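Local coordinates for protein putative fructose-bisphosphate aldolase (Coccidioides immitis, PDB 3PM6) that is a putative class II fructose-bisphosphate aldolase, a zinc-binding protein built on a TIM-barrel fold, at residues R202-D207 against A229-K234; E235-C240 against E287-M292. All blocks are in the same frame, centred on the assembly; numbering follows the deposited sequence.

Contact 1 of 2, residues R202-D207 against A229-K234; sequences RGVQLD and ADPFTK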
loop_
_atom_site.group_PDB
_atom_site.type_symbol
_atom_site.label_atom_id
_atom_site.label_comp_id
_atom_site.label_asym_id
_atom_site.label_seq_id
_atom_site.Cartn_x
_atom_site.Cartn_y
_atom_site.Cartn_z
ATOM N N ARG A 202 17.124 -30.031 -13.539
ATOM C CA ARG A 202 16.216 -30.738 -14.454
ATOM C C ARG A 202 15.445 -29.808 -15.397
ATOM O O ARG A 202 14.847 -30.289 -16.366
ATOM C CB ARG A 202 15.201 -31.585 -13.680
ATOM N N GLY A 203 15.444 -28.502 -15.117
ATOM C CA GLY A 203 14.760 -27.515 -15.972
ATOM C C GLY A 203 13.240 -27.644 -15.957
ATOM O O GLY A 203 12.672 -28.486 -15.239
ATOM N N VAL A 204 12.584 -26.813 -16.760
ATOM C CA VAL A 204 11.125 -26.827 -16.944
ATOM C C VAL A 204 10.774 -28.000 -17.853
ATOM O O VAL A 204 11.225 -28.043 -18.995
ATOM C CB VAL A 204 10.654 -25.523 -17.605
ATOM C CG1 VAL A 204 9.172 -25.580 -17.973
ATOM C CG2 VAL A 204 10.953 -24.306 -16.709
ATOM N N GLN A 205 10.000 -28.964 -17.330
ATOM C CA GLN A 205 9.565 -30.144 -18.099
ATOM C C GLN A 205 8.056 -30.308 -18.001
ATOM O O GLN A 205 7.578 -30.972 -17.114
ATOM C CB GLN A 205 10.268 -31.438 -17.622
ATOM C CG GLN A 205 11.812 -31.417 -17.674
ATOM C CD GLN A 205 12.401 -31.072 -19.050
ATOM O OE1 GLN A 205 11.747 -31.196 -20.099
ATOM N NE2 GLN A 205 13.657 -30.640 -19.046
ATOM N N LEU A 206 7.310 -29.678 -18.902
ATOM C CA LEU A 206 5.863 -29.679 -18.826
ATOM C C LEU A 206 5.276 -30.795 -19.681
ATOM O O LEU A 206 5.821 -31.175 -20.740
ATOM C CB LEU A 206 5.270 -28.302 -19.214
ATOM C CG LEU A 206 5.908 -27.061 -18.572
ATOM C CD1 LEU A 206 5.284 -25.771 -19.072
ATOM C CD2 LEU A 206 5.899 -27.136 -17.018
ATOM N N ASP A 207 4.176 -31.341 -19.196
ATOM C CA ASP A 207 3.473 -32.389 -19.917
ATOM C C ASP A 207 2.342 -31.699 -20.665
ATOM O O ASP A 207 1.224 -31.562 -20.151
ATOM C CB ASP A 207 2.970 -33.432 -18.925
ATOM C CG ASP A 207 2.377 -34.665 -19.591
ATOM O OD1 ASP A 207 2.087 -34.656 -20.811
ATOM O OD2 ASP A 207 2.144 -35.638 -18.845
ATOM N N ALA A 229 5.212 -20.197 -13.315
ATOM C CA ALA A 229 5.574 -19.711 -14.623
ATOM C C ALA A 229 6.766 -18.733 -14.656
ATOM O O ALA A 229 7.197 -18.313 -15.728
ATOM C CB ALA A 229 4.318 -19.087 -15.277
ATOM N N ASP A 230 7.305 -18.379 -13.486
ATOM C CA ASP A 230 8.324 -17.335 -13.385
ATOM C C ASP A 230 9.465 -17.411 -14.427
ATOM O O ASP A 230 9.733 -16.404 -15.108
ATOM C CB ASP A 230 8.902 -17.274 -11.966
ATOM C CG ASP A 230 8.019 -16.483 -11.032
ATOM O OD1 ASP A 230 7.546 -15.413 -11.461
ATOM O OD2 ASP A 230 7.851 -16.893 -9.859
ATOM N N PRO A 231 10.114 -18.586 -14.568
ATOM C CA PRO A 231 11.235 -18.704 -15.502
ATOM C C PRO A 231 10.786 -19.072 -16.924
ATOM O O PRO A 231 11.634 -19.452 -17.724
ATOM C CB PRO A 231 12.031 -19.892 -14.921
ATOM C CG PRO A 231 10.943 -20.789 -14.359
ATOM C CD PRO A 231 9.830 -19.875 -13.895
ATOM N N PHE A 232 9.480 -18.970 -17.230
ATOM C CA PHE A 232 8.969 -19.400 -18.541
ATOM C C PHE A 232 9.366 -18.407 -19.664
ATOM O O PHE A 232 9.631 -17.206 -19.435
ATOM C CB PHE A 232 7.436 -19.638 -18.524
ATOM C CG PHE A 232 6.998 -20.890 -17.779
ATOM C CD1 PHE A 232 7.903 -21.657 -17.057
ATOM C CD2 PHE A 232 5.667 -21.290 -17.793
ATOM C CE1 PHE A 232 7.504 -22.833 -16.388
ATOM C CE2 PHE A 232 5.237 -22.451 -17.090
ATOM C CZ PHE A 232 6.157 -23.211 -16.374
ATOM N N THR A 233 9.408 -18.931 -20.879
ATOM C CA THR A 233 9.836 -18.172 -22.056
ATOM C C THR A 233 8.556 -17.925 -22.854
ATOM O O THR A 233 7.530 -18.509 -22.559
ATOM C CB THR A 233 10.843 -18.999 -22.930
ATOM O OG1 THR A 233 10.213 -20.216 -23.324
ATOM C CG2 THR A 233 12.123 -19.342 -22.180
ATOM N N LYS A 234 8.616 -17.069 -23.857
ATOM C CA LYS A 234 7.478 -16.835 -24.711
ATOM C C LYS A 234 6.981 -18.135 -25.348
ATOM O O LYS A 234 5.773 -18.376 -25.452
ATOM C CB LYS A 234 7.843 -15.848 -25.841
ATOM C CG LYS A 234 6.797 -15.898 -27.016
ATOM C CD LYS A 234 6.450 -14.499 -27.500
ATOM C CE LYS A 234 5.121 -14.459 -28.236
ATOM N NZ LYS A 234 4.240 -13.442 -27.571
#
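Val204 and Phe232 are the residues whose backbones come nearest, with their CA atoms 7.9 Å apart, and neither segment is a regular helix or strand here. The 229-234 side opens with a type I beta turn, closed by Phe232 N bonding to Ala229 O (2.8 Å), and then enters helix 234-242 with Thr233 at its N-cap. The 202-207 side ends at Asp207, the N-cap of helix 208-218. With CG beside the backbone N (chi1 -73°), the Phe232 ring reaches across, its CE1 3.6 Å from Val204 CG1 and its CZ 3.8 Å from Leu206 CD1. Both methyls approach the ring obliquely. Ala229 CA sits 3.5 Å above the plane of the Phe232 ring, over its centre, so the turn that carries the ring also covers one of its faces. Val204 CG2 adds a looser touch on Pro231 CG at 4.2 Å, and Tyr199 packs against Val204, Pro231 and Phe232. Within 202-207, Gln205 NE2 donates a nearly straight bond to Arg202 O (3.0 Å, 171°). The Phe232 side chain lies about 10 Å from the zinc ion; what joins the two barrel loops is wholly apolar, resting on shape and burial.

Contact 2 of 2, residues E235-C240 against E287-M292; sequences EIFEKC and EKIMDM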
loop_
_atom_site.group_PDB
_atom_site.type_symbol
_atom_site.label_atom_id
_atom_site.label_comp_id
_atom_site.label_asym_id
_atom_site.label_seq_id
_atom_site.Cartn_x
_atom_site.Cartn_y
_atom_site.Cartn_z
ATOM N N GLU A 235 7.910 -18.947 -25.828
ATOM C CA GLU A 235 7.533 -20.156 -26.566
ATOM C C GLU A 235 6.777 -21.131 -25.640
ATOM O O GLU A 235 5.788 -21.746 -26.049
ATOM C CB GLU A 235 8.778 -20.795 -27.209
ATOM C CG GLU A 235 9.363 -19.962 -28.404
ATOM C CD GLU A 235 10.393 -18.892 -28.018
ATOM O OE1 GLU A 235 10.471 -18.479 -26.839
ATOM O OE2 GLU A 235 11.150 -18.452 -28.923
ATOM N N ILE A 236 7.217 -21.233 -24.386
ATOM C CA ILE A 236 6.485 -22.024 -23.369
ATOM C C ILE A 236 5.077 -21.453 -23.091
ATOM O O ILE A 236 4.091 -22.192 -23.052
ATOM C CB ILE A 236 7.265 -22.141 -22.053
ATOM C CG1 ILE A 236 8.507 -22.988 -22.277
ATOM C CG2 ILE A 236 6.353 -22.723 -20.923
ATOM C CD1 ILE A 236 9.506 -22.957 -21.074
ATOM N N PHE A 237 5.000 -20.138 -22.927
ATOM C CA PHE A 237 3.724 -19.472 -22.768
ATOM C C PHE A 237 2.798 -19.763 -23.938
ATOM O O PHE A 237 1.641 -20.151 -23.717
ATOM C CB PHE A 237 3.899 -17.963 -22.559
ATOM C CG PHE A 237 4.467 -17.568 -21.186
ATOM C CD1 PHE A 237 3.815 -17.949 -19.977
ATOM C CD2 PHE A 237 5.599 -16.745 -21.105
ATOM C CE1 PHE A 237 4.318 -17.546 -18.706
ATOM C CE2 PHE A 237 6.123 -16.341 -19.834
ATOM C CZ PHE A 237 5.469 -16.754 -18.629
ATOM N N GLU A 238 3.304 -19.623 -25.165
ATOM C CA GLU A 238 2.499 -19.882 -26.359
ATOM C C GLU A 238 1.931 -21.312 -26.327
ATOM O O GLU A 238 0.754 -21.507 -26.567
ATOM C CB GLU A 238 3.274 -19.620 -27.678
ATOM C CG GLU A 238 3.645 -18.133 -28.001
ATOM C CD GLU A 238 2.462 -17.143 -27.839
ATOM O OE1 GLU A 238 1.282 -17.564 -27.981
ATOM O OE2 GLU A 238 2.705 -15.931 -27.561
ATOM N N LYS A 239 2.759 -22.294 -25.988
ATOM C CA LYS A 239 2.325 -23.687 -25.902
ATOM C C LYS A 239 1.176 -23.859 -24.895
ATOM O O LYS A 239 0.210 -24.536 -25.192
ATOM C CB LYS A 239 3.512 -24.598 -25.555
ATOM C CG LYS A 239 4.463 -24.837 -26.731
ATOM C CD LYS A 239 5.713 -25.622 -26.354
ATOM C CE LYS A 239 6.586 -25.751 -27.610
ATOM N NZ LYS A 239 8.058 -25.786 -27.372
ATOM N N CYS A 240 1.285 -23.214 -23.733
ATOM C CA CYS A 240 0.261 -23.293 -22.680
ATOM C C CYS A 240 -1.041 -22.620 -23.068
ATOM O O CYS A 240 -2.099 -23.199 -22.891
ATOM C CB CYS A 240 0.772 -22.703 -21.358
ATOM S SG CYS A 240 2.168 -23.598 -20.647
ATOM N N GLU A 287 5.641 -5.528 -17.891
ATOM C CA GLU A 287 5.492 -5.280 -19.341
ATOM C C GLU A 287 6.006 -6.407 -20.207
ATOM O O GLU A 287 5.384 -6.726 -21.205
ATOM C CB GLU A 287 6.113 -3.932 -19.768
ATOM C CG GLU A 287 5.385 -2.719 -19.106
ATOM C CD GLU A 287 5.831 -1.345 -19.619
ATOM O OE1 GLU A 287 6.788 -1.296 -20.417
ATOM O OE2 GLU A 287 5.200 -0.318 -19.236
ATOM N N LYS A 288 7.118 -7.026 -19.837
ATOM C CA LYS A 288 7.658 -8.145 -20.634
ATOM C C LYS A 288 6.727 -9.351 -20.600
ATOM O O LYS A 288 6.518 -10.005 -21.636
ATOM C CB LYS A 288 9.090 -8.562 -20.224
ATOM N N ILE A 289 6.156 -9.634 -19.432
ATOM C CA ILE A 289 5.180 -10.718 -19.309
ATOM C C ILE A 289 4.026 -10.425 -20.255
ATOM O O ILE A 289 3.628 -11.290 -21.037
ATOM C CB ILE A 289 4.605 -10.874 -17.840
ATOM C CG1 ILE A 289 5.713 -11.295 -16.835
ATOM C CG2 ILE A 289 3.351 -11.793 -17.840
ATOM C CD1 ILE A 289 6.342 -12.668 -17.131
ATOM N N MET A 290 3.506 -9.202 -20.204
ATOM C CA MET A 290 2.349 -8.830 -21.032
ATOM C C MET A 290 2.581 -9.096 -22.532
ATOM O O MET A 290 1.721 -9.649 -23.239
ATOM C CB MET A 290 1.990 -7.352 -20.776
ATOM C CG MET A 290 1.316 -7.110 -19.412
ATOM S SD MET A 290 1.190 -5.381 -18.898
ATOM C CE MET A 290 0.012 -5.571 -17.493
ATOM N N ASP A 291 3.761 -8.712 -23.013
ATOM C CA ASP A 291 4.155 -8.992 -24.399
ATOM C C ASP A 291 4.222 -10.507 -24.661
ATOM O O ASP A 291 3.642 -11.005 -25.624
ATOM C CB ASP A 291 5.504 -8.327 -24.698
ATOM C CG ASP A 291 5.384 -6.820 -24.853
ATOM O OD1 ASP A 291 4.263 -6.349 -25.145
ATOM O OD2 ASP A 291 6.399 -6.103 -24.712
ATOM N N MET A 292 4.879 -11.232 -23.761
ATOM C CA MET A 292 5.078 -12.674 -23.909
ATOM C C MET A 292 3.736 -13.387 -23.980
ATOM O O MET A 292 3.556 -14.309 -24.770
ATOM C CB MET A 292 5.888 -13.251 -22.742
ATOM C CG MET A 292 7.360 -12.823 -22.703
ATOM S SD MET A 292 8.367 -13.950 -21.692
ATOM C CE MET A 292 9.959 -13.327 -22.166
#
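Phe237 and Met292 make the Met-aromatic contact between these two helices. Met292 SD lies at the edge of the Phe237 ring, 5.0 Å from its centroid and 81° off the ring normal, with CE2 its nearest ring atom at 3.8 Å. The Met292 chain runs extended beyond CG, which carries the sulfur along the ring edge while Met292 CB stays 3.9 Å from Phe237 CD2. The remaining apolar contact is slighter: Ile289 CD1 stands obliquely to the ring, 4.4 Å from Phe237 CZ. Helix 234-242 follows the seventh strand of the TIM barrel and helix 271-292 comes after the eighth, so the two short segments, their axes 10.6 Å apart and crossing at -50°, meet on the outer helical layer. Val248 and Val250 of strand 245-250 lie beneath, against Phe237 and Ile289 respectively. The polar part centres on a lysine. Glu238, bent about its CB-CG bond (chi2 -48°), brings OE2 to 3.3 Å from Met292 O, but both atoms are acceptors and make no bond with each other. Lys234 NZ serves them both, through a salt bridge to Glu238 OE2 and a hydrogen bond to Met292 O. It also pairs with Asp294, and its positive charge probably eases the closeness of the two carboxylates.

In the fold
From the N terminus, contact 1 comes first: 202-207, after strand 187-188, is closed onto 229-234, after strand 223-226, and the loop between holds helix 208-218 and strand 223-226. Contact 2 opens directly afterwards, closing 235-240 onto 287-292 across strand 245-250, helix 252-265 and most of helix 271-292. The two therefore stand in series, neither nesting nor crossing. Their centres are 11 Å apart, and they adjoin at the start of helix 234-242, where Phe232 CB packs 3.5 Å from Phe237 CZ. That helix and the turn before it thus link the loop after the sixth barrel strand to the end of helix 271-292.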